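Local atomic coordinates of malonyl CoA-acyl carrier protein transacylase (Staphylococcus aureus, PDB entry 3IM9), a protein that catalyses the transfer of the malonyl group from malonyl-CoA to holo acyl carrier protein, supplying malonyl-ACP for fatty acid biosynthesis. Residues F57-E60 with E61-G65; D49-I52 with L53-M56; A73-T76 with H77-L81; N32-D35 with Q36-E39; I303-L306 with E307-K310. All coordinates share one frame; numbering follows the deposited sequence.

Interaction 1 of 5, residues F57-E60 with E61-G65; sequences FTDE and EGKLG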
loop_
_atom_site.group_PDB
_atom_site.type_symbol
_atom_site.label_atom_id
_atom_site.label_comp_id
_atom_site.label_asym_id
_atom_site.label_seq_id
_atom_site.Cartn_x
_atom_site.Cartn_y
_atom_site.Cartn_z
ATOM N N PHE A 57 -1.776 -2.479 -19.424
ATOM C CA PHE A 57 -2.959 -2.839 -20.197
ATOM C C PHE A 57 -2.923 -4.226 -20.815
ATOM O O PHE A 57 -4.047 -4.795 -20.891
ATOM C CB PHE A 57 -3.164 -1.834 -21.385
ATOM C CG PHE A 57 -3.314 -0.367 -20.982
ATOM C CD1 PHE A 57 -3.648 0.085 -19.682
ATOM C CD2 PHE A 57 -3.145 0.615 -22.023
ATOM C CE1 PHE A 57 -3.757 1.482 -19.365
ATOM C CE2 PHE A 57 -3.287 1.962 -21.685
ATOM C CZ PHE A 57 -3.612 2.418 -20.398
ATOM N N THR A 58 -1.778 -4.717 -21.284
ATOM C CA THR A 58 -1.741 -6.001 -21.950
ATOM C C THR A 58 -0.613 -6.904 -21.372
ATOM O O THR A 58 -0.749 -8.140 -21.457
ATOM C CB THR A 58 -1.565 -5.850 -23.473
ATOM O OG1 THR A 58 -0.553 -4.915 -23.772
ATOM C CG2 THR A 58 -2.825 -5.215 -24.047
ATOM N N ASP A 59 0.468 -6.338 -20.820
ATOM C CA ASP A 59 1.578 -7.043 -20.174
ATOM C C ASP A 59 2.065 -8.251 -20.991
ATOM O O ASP A 59 2.106 -9.384 -20.488
ATOM C CB ASP A 59 1.209 -7.474 -18.799
ATOM C CG ASP A 59 2.440 -7.844 -17.991
ATOM O OD1 ASP A 59 2.245 -8.574 -16.961
ATOM O OD2 ASP A 59 3.547 -7.394 -18.341
ATOM N N GLU A 60 2.513 -7.966 -22.193
ATOM C CA GLU A 60 2.909 -9.107 -23.044
ATOM C C GLU A 60 4.198 -9.779 -22.476
ATOM O O GLU A 60 4.432 -10.962 -22.833
ATOM C CB GLU A 60 3.134 -8.631 -24.464
ATOM C CG GLU A 60 4.350 -7.753 -24.556
ATOM C CD GLU A 60 4.853 -7.389 -26.019
ATOM O OE1 GLU A 60 4.423 -8.036 -27.019
ATOM O OE2 GLU A 60 5.699 -6.462 -26.107
ATOM N N GLU A 61 5.019 -9.078 -21.688
ATOM C CA GLU A 61 6.233 -9.616 -21.037
ATOM C C GLU A 61 5.922 -10.292 -19.692
ATOM O O GLU A 61 6.868 -10.850 -19.089
ATOM C CB GLU A 61 7.364 -8.619 -20.917
ATOM C CG GLU A 61 7.760 -8.077 -22.248
ATOM C CD GLU A 61 8.954 -7.125 -22.214
ATOM O OE1 GLU A 61 9.666 -7.172 -23.223
ATOM O OE2 GLU A 61 9.248 -6.335 -21.284
ATOM N N GLY A 62 4.672 -10.347 -19.277
ATOM C CA GLY A 62 4.280 -10.934 -17.980
ATOM C C GLY A 62 5.082 -10.375 -16.795
ATOM O O GLY A 62 5.464 -11.150 -15.854
ATOM N N LYS A 63 5.355 -9.063 -16.804
ATOM C CA LYS A 63 6.165 -8.418 -15.768
ATOM C C LYS A 63 5.361 -7.433 -14.866
ATOM O O LYS A 63 5.963 -6.745 -14.008
ATOM C CB LYS A 63 7.386 -7.697 -16.354
ATOM C CG LYS A 63 6.981 -6.561 -17.298
ATOM C CD LYS A 63 8.209 -5.817 -17.773
ATOM C CE LYS A 63 7.924 -4.563 -18.622
ATOM N NZ LYS A 63 7.347 -4.828 -19.941
ATOM N N LEU A 64 4.058 -7.382 -15.061
ATOM C CA LEU A 64 3.241 -6.408 -14.255
ATOM C C LEU A 64 3.356 -6.700 -12.745
ATOM O O LEU A 64 3.372 -5.785 -11.934
ATOM C CB LEU A 64 1.769 -6.393 -14.735
ATOM C CG LEU A 64 0.863 -5.461 -13.876
ATOM C CD1 LEU A 64 1.341 -3.955 -13.999
ATOM C CD2 LEU A 64 -0.608 -5.493 -14.390
ATOM N N GLY A 65 3.484 -7.983 -12.395
ATOM C CA GLY A 65 3.581 -8.366 -10.971
ATOM C C GLY A 65 4.973 -8.310 -10.388
ATOM O O GLY A 65 5.081 -8.629 -9.177
HETATM O O HOH W 1 4.923 -6.358 -20.529
#

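Interaction 2 of 5, residues D49-I52 with L53-M56; sequences DFDI and LETM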
loop_
_atom_site.group_PDB
_atom_site.type_symbol
_atom_site.label_atom_id
_atom_site.label_comp_id
_atom_site.label_asym_id
_atom_site.label_seq_id
_atom_site.Cartn_x
_atom_site.Cartn_y
_atom_site.Cartn_z
ATOM N N ASP A 49 11.215 4.752 -17.891
ATOM C CA ASP A 49 12.139 4.143 -18.844
ATOM C C ASP A 49 11.670 2.763 -19.340
ATOM O O ASP A 49 12.452 2.022 -19.942
ATOM C CB ASP A 49 13.581 4.062 -18.211
ATOM C CG ASP A 49 13.699 3.085 -17.063
ATOM O OD1 ASP A 49 12.735 2.410 -16.661
ATOM O OD2 ASP A 49 14.851 3.051 -16.481
ATOM N N PHE A 50 10.414 2.361 -19.053
ATOM C CA PHE A 50 9.882 1.180 -19.698
ATOM C C PHE A 50 8.452 1.534 -20.134
ATOM O O PHE A 50 7.951 2.643 -19.772
ATOM C CB PHE A 50 9.861 -0.018 -18.724
ATOM C CG PHE A 50 8.816 0.116 -17.579
ATOM C CD1 PHE A 50 9.054 0.998 -16.497
ATOM C CD2 PHE A 50 7.697 -0.745 -17.522
ATOM C CE1 PHE A 50 8.127 1.105 -15.434
ATOM C CE2 PHE A 50 6.781 -0.617 -16.528
ATOM C CZ PHE A 50 7.019 0.309 -15.424
ATOM N N ASP A 51 7.815 0.624 -20.901
ATOM C CA ASP A 51 6.494 0.912 -21.441
ATOM C C ASP A 51 5.469 0.581 -20.376
ATOM O O ASP A 51 4.857 -0.525 -20.315
ATOM C CB ASP A 51 6.238 0.115 -22.715
ATOM C CG ASP A 51 5.048 0.608 -23.453
ATOM O OD1 ASP A 51 4.145 1.235 -22.865
ATOM O OD2 ASP A 51 4.983 0.314 -24.678
ATOM N N ILE A 52 5.280 1.562 -19.508
ATOM C CA ILE A 52 4.345 1.356 -18.353
ATOM C C ILE A 52 2.912 1.090 -18.798
ATOM O O ILE A 52 2.225 0.245 -18.254
ATOM C CB ILE A 52 4.384 2.587 -17.358
ATOM C CG1 ILE A 52 3.445 2.351 -16.153
ATOM C CG2 ILE A 52 4.194 3.905 -18.173
ATOM C CD1 ILE A 52 3.896 1.275 -15.264
ATOM N N LEU A 53 2.472 1.805 -19.842
ATOM C CA LEU A 53 1.102 1.571 -20.236
ATOM C C LEU A 53 0.861 0.178 -20.877
ATOM O O LEU A 53 -0.162 -0.445 -20.604
ATOM C CB LEU A 53 0.545 2.718 -21.164
ATOM C CG LEU A 53 0.732 4.130 -20.566
ATOM C CD1 LEU A 53 0.060 5.145 -21.511
ATOM C CD2 LEU A 53 0.066 4.240 -19.192
ATOM N N GLU A 54 1.839 -0.287 -21.663
ATOM C CA GLU A 54 1.721 -1.655 -22.230
ATOM C C GLU A 54 1.702 -2.650 -21.069
ATOM O O GLU A 54 0.869 -3.537 -21.005
ATOM C CB GLU A 54 2.896 -1.910 -23.135
ATOM C CG GLU A 54 2.705 -3.313 -23.854
ATOM C CD GLU A 54 2.887 -4.546 -23.029
ATOM O OE1 GLU A 54 3.781 -4.548 -22.171
ATOM O OE2 GLU A 54 2.139 -5.505 -23.305
ATOM N N THR A 55 2.540 -2.341 -20.077
ATOM C CA THR A 55 2.677 -3.269 -18.931
ATOM C C THR A 55 1.374 -3.329 -18.135
ATOM O O THR A 55 0.925 -4.432 -17.727
ATOM C CB THR A 55 3.858 -2.895 -18.065
ATOM O OG1 THR A 55 5.039 -2.956 -18.851
ATOM C CG2 THR A 55 4.062 -3.934 -16.886
ATOM N N MET A 56 0.703 -2.162 -17.989
ATOM C CA MET A 56 -0.580 -2.101 -17.303
ATOM C C MET A 56 -1.728 -2.775 -18.134
ATOM O O MET A 56 -2.593 -3.502 -17.609
ATOM C CB MET A 56 -0.995 -0.650 -17.024
ATOM C CG MET A 56 -0.055 -0.069 -15.921
ATOM S SD MET A 56 -0.258 1.701 -15.762
ATOM C CE MET A 56 -1.918 1.810 -15.020
HETATM O O HOH W 2 3.964 3.646 -21.738
#

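Interaction 3 of 5, residues A73-T76 with H77-L81; sequences ALLT and HSSAL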
loop_
_atom_site.group_PDB
_atom_site.type_symbol
_atom_site.label_atom_id
_atom_site.label_comp_id
_atom_site.label_asym_id
_atom_site.label_seq_id
_atom_site.Cartn_x
_atom_site.Cartn_y
_atom_site.Cartn_z
ATOM N N ALA A 73 2.940 1.240 -11.621
ATOM C CA ALA A 73 1.628 0.971 -12.241
ATOM C C ALA A 73 0.460 1.268 -11.309
ATOM O O ALA A 73 -0.522 1.891 -11.705
ATOM C CB ALA A 73 1.620 -0.547 -12.609
ATOM N N LEU A 74 0.558 0.895 -10.047
ATOM C CA LEU A 74 -0.497 1.125 -9.081
ATOM C C LEU A 74 -0.598 2.616 -8.783
ATOM O O LEU A 74 -1.731 3.107 -8.685
ATOM C CB LEU A 74 -0.172 0.353 -7.785
ATOM C CG LEU A 74 -0.418 -1.161 -7.852
ATOM C CD1 LEU A 74 0.387 -1.887 -6.740
ATOM C CD2 LEU A 74 -1.902 -1.490 -7.731
ATOM N N LEU A 75 0.543 3.279 -8.536
ATOM C CA LEU A 75 0.466 4.735 -8.330
ATOM C C LEU A 75 -0.222 5.433 -9.493
ATOM O O LEU A 75 -1.044 6.350 -9.256
ATOM C CB LEU A 75 1.900 5.280 -8.112
ATOM C CG LEU A 75 1.887 6.773 -7.755
ATOM C CD1 LEU A 75 1.730 6.932 -6.261
ATOM C CD2 LEU A 75 3.240 7.345 -8.154
ATOM N N THR A 76 0.146 5.012 -10.722
ATOM C CA THR A 76 -0.399 5.665 -11.897
ATOM C C THR A 76 -1.904 5.419 -11.983
ATOM O O THR A 76 -2.703 6.378 -12.224
ATOM C CB THR A 76 0.254 5.100 -13.118
ATOM O OG1 THR A 76 1.644 5.519 -13.037
ATOM C CG2 THR A 76 -0.341 5.708 -14.411
ATOM N N HIS A 77 -2.384 4.192 -11.740
ATOM C CA HIS A 77 -3.814 3.897 -11.850
ATOM C C HIS A 77 -4.591 4.660 -10.779
ATOM O O HIS A 77 -5.575 5.355 -11.087
ATOM C CB HIS A 77 -3.997 2.397 -11.647
ATOM C CG HIS A 77 -5.395 1.895 -11.947
ATOM N ND1 HIS A 77 -6.449 2.645 -12.455
ATOM C CD2 HIS A 77 -5.827 0.631 -11.794
ATOM C CE1 HIS A 77 -7.487 1.816 -12.628
ATOM N NE2 HIS A 77 -7.125 0.600 -12.198
ATOM N N SER A 78 -4.158 4.622 -9.525
ATOM C CA SER A 78 -4.856 5.313 -8.465
ATOM C C SER A 78 -4.848 6.832 -8.692
ATOM O O SER A 78 -5.868 7.497 -8.455
ATOM C CB SER A 78 -4.229 5.000 -7.091
ATOM O OG SER A 78 -4.583 3.665 -6.691
ATOM N N SER A 79 -3.702 7.354 -9.161
ATOM C CA SER A 79 -3.627 8.833 -9.345
ATOM C C SER A 79 -4.486 9.236 -10.539
ATOM O O SER A 79 -4.994 10.386 -10.569
ATOM C CB SER A 79 -2.181 9.224 -9.593
ATOM O OG SER A 79 -1.398 9.005 -8.369
ATOM N N ALA A 80 -4.588 8.397 -11.555
ATOM C CA ALA A 80 -5.384 8.740 -12.754
ATOM C C ALA A 80 -6.843 8.782 -12.367
ATOM O O ALA A 80 -7.588 9.696 -12.747
ATOM C CB ALA A 80 -5.149 7.691 -13.875
ATOM N N LEU A 81 -7.286 7.805 -11.573
ATOM C CA LEU A 81 -8.656 7.820 -11.044
ATOM C C LEU A 81 -8.874 9.034 -10.214
ATOM O O LEU A 81 -9.941 9.703 -10.299
ATOM C CB LEU A 81 -9.015 6.564 -10.250
ATOM C CG LEU A 81 -9.078 5.270 -11.017
ATOM C CD1 LEU A 81 -9.102 4.078 -10.076
ATOM C CD2 LEU A 81 -10.339 5.186 -11.870
#

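Interaction 4 of 5, residues N32-D35 with Q36-E39; sequences NNND and QATE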
loop_
_atom_site.group_PDB
_atom_site.type_symbol
_atom_site.label_atom_id
_atom_site.label_comp_id
_atom_site.label_asym_id
_atom_site.label_seq_id
_atom_site.Cartn_x
_atom_site.Cartn_y
_atom_site.Cartn_z
ATOM N N ASN A 32 -7.476 7.878 -22.787
ATOM C CA ASN A 32 -8.184 8.582 -23.914
ATOM C C ASN A 32 -9.662 8.640 -23.785
ATOM O O ASN A 32 -10.318 8.944 -24.789
ATOM C CB ASN A 32 -7.799 7.974 -25.276
ATOM C CG ASN A 32 -6.282 8.193 -25.584
ATOM O OD1 ASN A 32 -5.754 9.273 -25.281
ATOM N ND2 ASN A 32 -5.591 7.195 -26.114
ATOM N N ASN A 33 -10.195 8.341 -22.595
ATOM C CA ASN A 33 -11.629 8.490 -22.302
ATOM C C ASN A 33 -11.951 9.480 -21.218
ATOM O O ASN A 33 -13.110 9.675 -20.858
ATOM C CB ASN A 33 -12.250 7.095 -21.960
ATOM C CG ASN A 33 -12.210 6.156 -23.161
ATOM O OD1 ASN A 33 -12.650 6.537 -24.253
ATOM N ND2 ASN A 33 -11.663 4.929 -22.994
ATOM N N ASN A 34 -10.919 10.006 -20.580
ATOM C CA ASN A 34 -11.076 11.006 -19.575
ATOM C C ASN A 34 -9.877 11.873 -19.589
ATOM O O ASN A 34 -8.750 11.352 -19.488
ATOM C CB ASN A 34 -11.315 10.351 -18.199
ATOM C CG ASN A 34 -11.454 11.377 -17.100
ATOM O OD1 ASN A 34 -10.459 11.934 -16.621
ATOM N ND2 ASN A 34 -12.694 11.733 -16.783
ATOM N N ASP A 35 -10.017 13.198 -19.802
ATOM C CA ASP A 35 -8.850 14.025 -20.006
ATOM C C ASP A 35 -7.905 14.064 -18.800
ATOM O O ASP A 35 -6.650 14.005 -18.961
ATOM C CB ASP A 35 -9.338 15.457 -20.315
ATOM C CG ASP A 35 -9.914 15.578 -21.729
ATOM O OD1 ASP A 35 -9.750 14.680 -22.598
ATOM O OD2 ASP A 35 -10.568 16.615 -21.974
ATOM N N GLN A 36 -8.503 14.099 -17.616
ATOM C CA GLN A 36 -7.657 14.241 -16.397
ATOM C C GLN A 36 -6.910 12.944 -16.166
ATOM O O GLN A 36 -5.702 12.990 -15.829
ATOM C CB GLN A 36 -8.488 14.602 -15.171
ATOM C CG GLN A 36 -9.006 16.110 -15.171
ATOM C CD GLN A 36 -10.020 16.385 -16.275
ATOM O OE1 GLN A 36 -11.038 15.673 -16.416
ATOM N NE2 GLN A 36 -9.723 17.408 -17.115
ATOM N N ALA A 37 -7.634 11.809 -16.272
ATOM C CA ALA A 37 -6.938 10.536 -16.114
ATOM C C ALA A 37 -5.886 10.386 -17.172
ATOM O O ALA A 37 -4.829 9.837 -16.891
ATOM C CB ALA A 37 -7.897 9.395 -16.199
ATOM N N THR A 38 -6.117 10.777 -18.419
ATOM C CA THR A 38 -5.147 10.587 -19.458
ATOM C C THR A 38 -3.907 11.442 -19.305
ATOM O O THR A 38 -2.801 11.016 -19.623
ATOM C CB THR A 38 -5.818 10.869 -20.862
ATOM O OG1 THR A 38 -6.926 9.990 -21.011
ATOM C CG2 THR A 38 -4.873 10.746 -22.026
ATOM N N GLU A 39 -4.082 12.620 -18.716
ATOM C CA GLU A 39 -2.904 13.419 -18.365
ATOM C C GLU A 39 -1.918 12.676 -17.410
ATOM O O GLU A 39 -0.698 12.716 -17.625
ATOM C CB GLU A 39 -3.390 14.689 -17.724
ATOM C CG GLU A 39 -2.243 15.600 -17.326
ATOM C CD GLU A 39 -2.723 16.988 -16.851
ATOM O OE1 GLU A 39 -3.971 17.204 -16.539
ATOM O OE2 GLU A 39 -1.798 17.852 -16.787
HETATM O O HOH W 3 -13.184 14.000 -14.773
#

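Interaction 5 of 5, residues I303-L306 with E307-K310; sequences IQTL and EDVK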
loop_
_atom_site.group_PDB
_atom_site.type_symbol
_atom_site.label_atom_id
_atom_site.label_comp_id
_atom_site.label_asym_id
_atom_site.label_seq_id
_atom_site.Cartn_x
_atom_site.Cartn_y
_atom_site.Cartn_z
ATOM N N ILE A 303 -13.774 2.695 -5.951
ATOM C CA ILE A 303 -13.642 3.345 -7.273
ATOM C C ILE A 303 -12.561 2.629 -8.049
ATOM O O ILE A 303 -11.372 2.746 -7.676
ATOM C CB ILE A 303 -13.333 4.879 -7.171
ATOM C CG1 ILE A 303 -14.332 5.553 -6.239
ATOM C CG2 ILE A 303 -13.238 5.542 -8.553
ATOM C CD1 ILE A 303 -15.680 5.589 -6.726
ATOM N N GLN A 304 -12.978 1.861 -9.056
ATOM C CA GLN A 304 -12.038 1.006 -9.839
ATOM C C GLN A 304 -12.021 1.412 -11.318
ATOM O O GLN A 304 -10.982 1.322 -11.973
ATOM C CB GLN A 304 -12.428 -0.473 -9.734
ATOM C CG GLN A 304 -12.349 -1.039 -8.337
ATOM C CD GLN A 304 -12.797 -2.459 -8.282
ATOM O OE1 GLN A 304 -13.547 -2.861 -7.375
ATOM N NE2 GLN A 304 -12.282 -3.243 -9.152
ATOM N N THR A 305 -13.186 1.874 -11.811
ATOM C CA THR A 305 -13.312 2.071 -13.268
ATOM C C THR A 305 -13.745 3.462 -13.613
ATOM O O THR A 305 -14.216 4.199 -12.742
ATOM C CB THR A 305 -14.455 1.118 -13.747
ATOM O OG1 THR A 305 -15.717 1.490 -13.202
ATOM C CG2 THR A 305 -14.164 -0.410 -13.384
ATOM N N LEU A 306 -13.693 3.743 -14.919
ATOM C CA LEU A 306 -14.252 5.021 -15.439
ATOM C C LEU A 306 -15.740 5.099 -15.123
ATOM O O LEU A 306 -16.238 6.174 -14.760
ATOM C CB LEU A 306 -13.997 5.069 -16.944
ATOM C CG LEU A 306 -14.496 6.405 -17.537
ATOM C CD1 LEU A 306 -13.851 7.659 -16.901
ATOM C CD2 LEU A 306 -14.218 6.273 -19.010
ATOM N N GLU A 307 -16.476 3.968 -15.202
ATOM C CA GLU A 307 -17.892 4.000 -14.841
ATOM C C GLU A 307 -18.110 4.348 -13.363
ATOM O O GLU A 307 -19.061 5.086 -13.016
ATOM C CB GLU A 307 -18.644 2.683 -15.170
ATOM C CG GLU A 307 -18.700 2.445 -16.683
ATOM C CD GLU A 307 -19.470 3.533 -17.392
ATOM O OE1 GLU A 307 -20.672 3.671 -17.087
ATOM O OE2 GLU A 307 -18.872 4.189 -18.254
ATOM N N ASP A 308 -17.234 3.877 -12.467
ATOM C CA ASP A 308 -17.350 4.264 -11.074
ATOM C C ASP A 308 -17.075 5.761 -10.895
ATOM O O ASP A 308 -17.732 6.365 -10.066
ATOM C CB ASP A 308 -16.281 3.551 -10.216
ATOM C CG ASP A 308 -16.530 2.028 -10.123
ATOM O OD1 ASP A 308 -17.678 1.594 -10.293
ATOM O OD2 ASP A 308 -15.584 1.253 -9.901
ATOM N N VAL A 309 -16.069 6.272 -11.603
ATOM C CA VAL A 309 -15.767 7.734 -11.600
ATOM C C VAL A 309 -17.023 8.515 -12.070
ATOM O O VAL A 309 -17.397 9.484 -11.438
ATOM C CB VAL A 309 -14.614 8.058 -12.505
ATOM C CG1 VAL A 309 -14.377 9.626 -12.686
ATOM C CG2 VAL A 309 -13.294 7.420 -11.924
ATOM N N LYS A 310 -17.635 8.088 -13.170
ATOM C CA LYS A 310 -18.826 8.788 -13.674
ATOM C C LYS A 310 -19.932 8.704 -12.655
ATOM O O LYS A 310 -20.656 9.713 -12.430
ATOM C CB LYS A 310 -19.243 8.163 -14.991
ATOM C CG LYS A 310 -18.348 8.478 -16.146
ATOM C CD LYS A 310 -18.840 7.635 -17.381
ATOM C CE LYS A 310 -18.049 7.843 -18.632
ATOM N NZ LYS A 310 -18.559 6.903 -19.750
HETATM O O HOH W 4 -17.417 -0.489 -12.641
#

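Interaction 1 of 5, residues F57-E60 with E61-G65
The carboxylate of Asp-59 grips two successive backbone N-H groups, one with each oxygen. OD2 of Asp-59 accepts from Lys-63 N at 2.9 Å on its syn side, close to the carboxylate plane, while OD1 of Asp-59 takes Leu-64 N at 2.9 Å from above that plane, 37° out of it. With CG anti to its own N (chi1 -164°), the carboxylate is carried across the turn to the N-H groups just beyond it. Aspartate suits the place, its short chain offering two acceptor oxygens to neighbouring N-H groups. The turn, Asp-59 to Gly-62, is a type I beta turn closed by Gly-62 N to Asp-59 O, 3.0 Å; Gly-62 has a positive phi, a conformation that glycine adopts readily. It lies in the loop between helix 52-57 and helix 67-84. A water extends the polar network: it donates to Asp-59 OD2 and accepts from Glu-61 N and Lys-63 NZ. The lysine ammonium also makes a salt bridge, NZ to Glu-61 OE2 at 2.8 Å. Farther out, the extended side chains of Glu-60 and Glu-61 lie side by side at the surface, their CG atoms 4.1 Å apart. On the buried flank, Leu-64 brings CB to 3.2 Å from Asp-59 OD1 and packs its side chain on Met-26.

Interaction 2 of 5, residues D49-I52 with L53-M56
Asp-51 and Glu-54 meet at the first turn of helix 52-57, where the aspartate is the N-cap. Its CG stands anti to the backbone N (chi1 -167°), which swings OD1 over the start of the helix to accept from Glu-54 N at 3.0 Å. The donor comes from well above the carboxylate plane, 61° out of it, and Glu-54 CB packs against Asp-51 CG at 3.3 Å, the two side chains crossing at about a right angle. A short acidic side chain suits the cap: it pairs with an N-H that has no helical carbonyl to bind, and its negative charge would be eased by the helix dipole. A water bridges the same OD1 to Leu-53 N.

Thr-55 turns OG1 back beside its own N (chi1 -60°), which brings the hydroxyl to Asp-51 O at 2.8 Å, above the carbonyl plane, where it joins the bond from Thr-55 N to Asp-51 O, 3.0 Å. The hydroxyl also reaches the edge of the Phe-50 ring, in its plane, 3.7 Å from CD2. One residue further on, Ile-52 CG1 touches Met-56 SD at 3.8 Å; the bend beyond SD turns Met-56 CE toward Ala-73 and His-77. Ile-52 and Met-56 pack on Ala-73 of helix 67-84, while Leu-53 faces Leu-41 and Ala-45 of helix 35-47, placing this short helix against both longer ones.

Interaction 3 of 5, residues A73-T76 with H77-L81
Ser-79 folds its hydroxyl back over the preceding turn, where OG lies 4.0 Å from Leu-75 CG and donates to Leu-75 O at 2.8 Å. The torsion that allows this sets OG beside the serine's own N, anti to the carbonyl carbon (chi1 -68°). Leu-75 O is therefore held by two donors, since Ser-79 N reaches it as well, also at 2.8 Å; the two arrive from opposite faces of the carbonyl plane. A serine suits this buried place because its small hydroxyl can satisfy itself on the helix backbone.

The surrounding frame is the regular i to i+4 ladder in the middle of helix 67-84. Ser-78 N to Leu-74 O is nearly straight, 174° at the hydrogen, and His-77 N bonds Ala-73 O at 3.0 Å. The helix runs through the interior of the acyl transferase fold, and the side chain of Leu-74 is about 9 Å from that of Ser-97, the active-site serine by similarity.

Thr-76 treats its hydroxyl likewise, OG1 bonding Pro-72 O one turn back, while its side chain packs on Leu-41, Ala-44 and Val-116. Ser-78 differs, its OG leaving the helix for Ile-281 O, at the end of a strand of the parallel sheet. Ala-80, lacking a longer side chain, packs on Ile-40 of helix 35-47. Leu-75 touches Tyr-101 and Ser-102 of helix 99-106 and Ala-115 of helix 112-128, and His-77 packs on Met-26, Ala-27 and Pro-283.

Interaction 4 of 5, residues N32-D35 with Q36-E39
Asn-34 and Thr-38 are brought to the same helix start by complementary first torsions. Asn-34 holds CG opposite its backbone N (chi1 179°), which carries the amide forward over the first turn, whereas Thr-38 places OG1 beside its own N (chi1 -58°), pointing back toward the N-terminal end. Asn-34 is thus the N-cap of helix 35-47: its OD1 accepts from Ala-37 N at 2.8 Å, in the carbonyl plane and almost straight, 175° at the hydrogen. Asparagine fits here because its amide oxygen stands in for the missing helical carbonyl, while its amide nitrogen can turn outward; ND2 shares a water with Gln-36 OE1, whose chain bends at chi2 to reach it.

Asn-34 O in turn is gripped twice from one residue, by Thr-38 N at 2.9 Å and by Thr-38 OG1 at 2.7 Å, the hydroxyl lying above the carbonyl plane. That hydroxyl also receives a distinctly bent bond from Asn-32 N, 2.8 Å from OG1, so the loop ahead of the cap is tied to the first turn. Beside this bond, Asn-32 OD1 lies 3.7 Å from Thr-38 CG2, with the two side chains crossing at about a right angle. Asn-32 has a positive phi, which asparagine tolerates better than most residues.

The site lies at the surface, with one face turned inward. Ala-37, small enough for close approach, packs on Ala-80 of helix 67-84, and Asn-33 and Asn-34 rest against Leu-306 at the start of helix 306-312.

Interaction 5 of 5, residues I303-L306 with E307-K310
Thr-305 and Asp-308 form a capping box at the start of helix 306-312, with Thr-305 as the N-cap. Its OG1 accepts from Asp-308 N at 2.9 Å, and in return Asp-308 OD2 accepts from Thr-305 N at 3.1 Å, the donor lying above the carboxylate plane. Threonine suits the cap because its hydroxyl, set between N and the carbonyl carbon (chi1 65°), faces the first turn. Aspartate suits the third helical position, where its short chain folds back and its charge would be favoured by the helix dipole.

The same OD2 also accepts from Gln-304 N at 2.8 Å through its anti lone pair, so one oxygen holds two consecutive N-H groups. A water bonds both Thr-305 OG1 and Asp-308 OD1.

Outside this polar shell, Ile-303 at the end of strand 299-303 packs CG2 on Val-309 CG2 at 3.9 Å. Val-309 leans on Leu-81 and Ala-84 of helix 67-84. Leu-306 lies against Leu-30, and its N donates to Asp-29 OD1, which takes another N-H of the first turn. At the exposed side the extended Lys-310 passes Leu-306, CE to CG 4.0 Å, and ends in a salt bridge, NZ to Glu-307 OE2 at 3.1 Å.

Interaction 3, mid-helix in 67-84, is buried; interactions 2 and 5 are partly buried, and 1 and 4 lie at the surface. Interactions 2, 4 and 5 are all N-caps, using a carboxylate, an amide and a hydroxyl oxygen respectively, the last backed by a returning carboxylate. Interaction 1 is instead a beta turn whose aspartate accepts two N-H groups; it joins interaction 2 through Glu-54, whose OE2 bonds Glu-60 N. Packing links the rest: Met-56 lies on residues 73-77, Ala-37 on Ala-80, Leu-81 on Val-309, and Leu-306 on Asn-33 and Asn-34. In the core the hydroxyls of Thr-76, Ser-78 and Ser-79 bond to backbone carbonyls, whereas salt bridges within the segments occur in the loop of interaction 1 and on the exposed helix side of interaction 5.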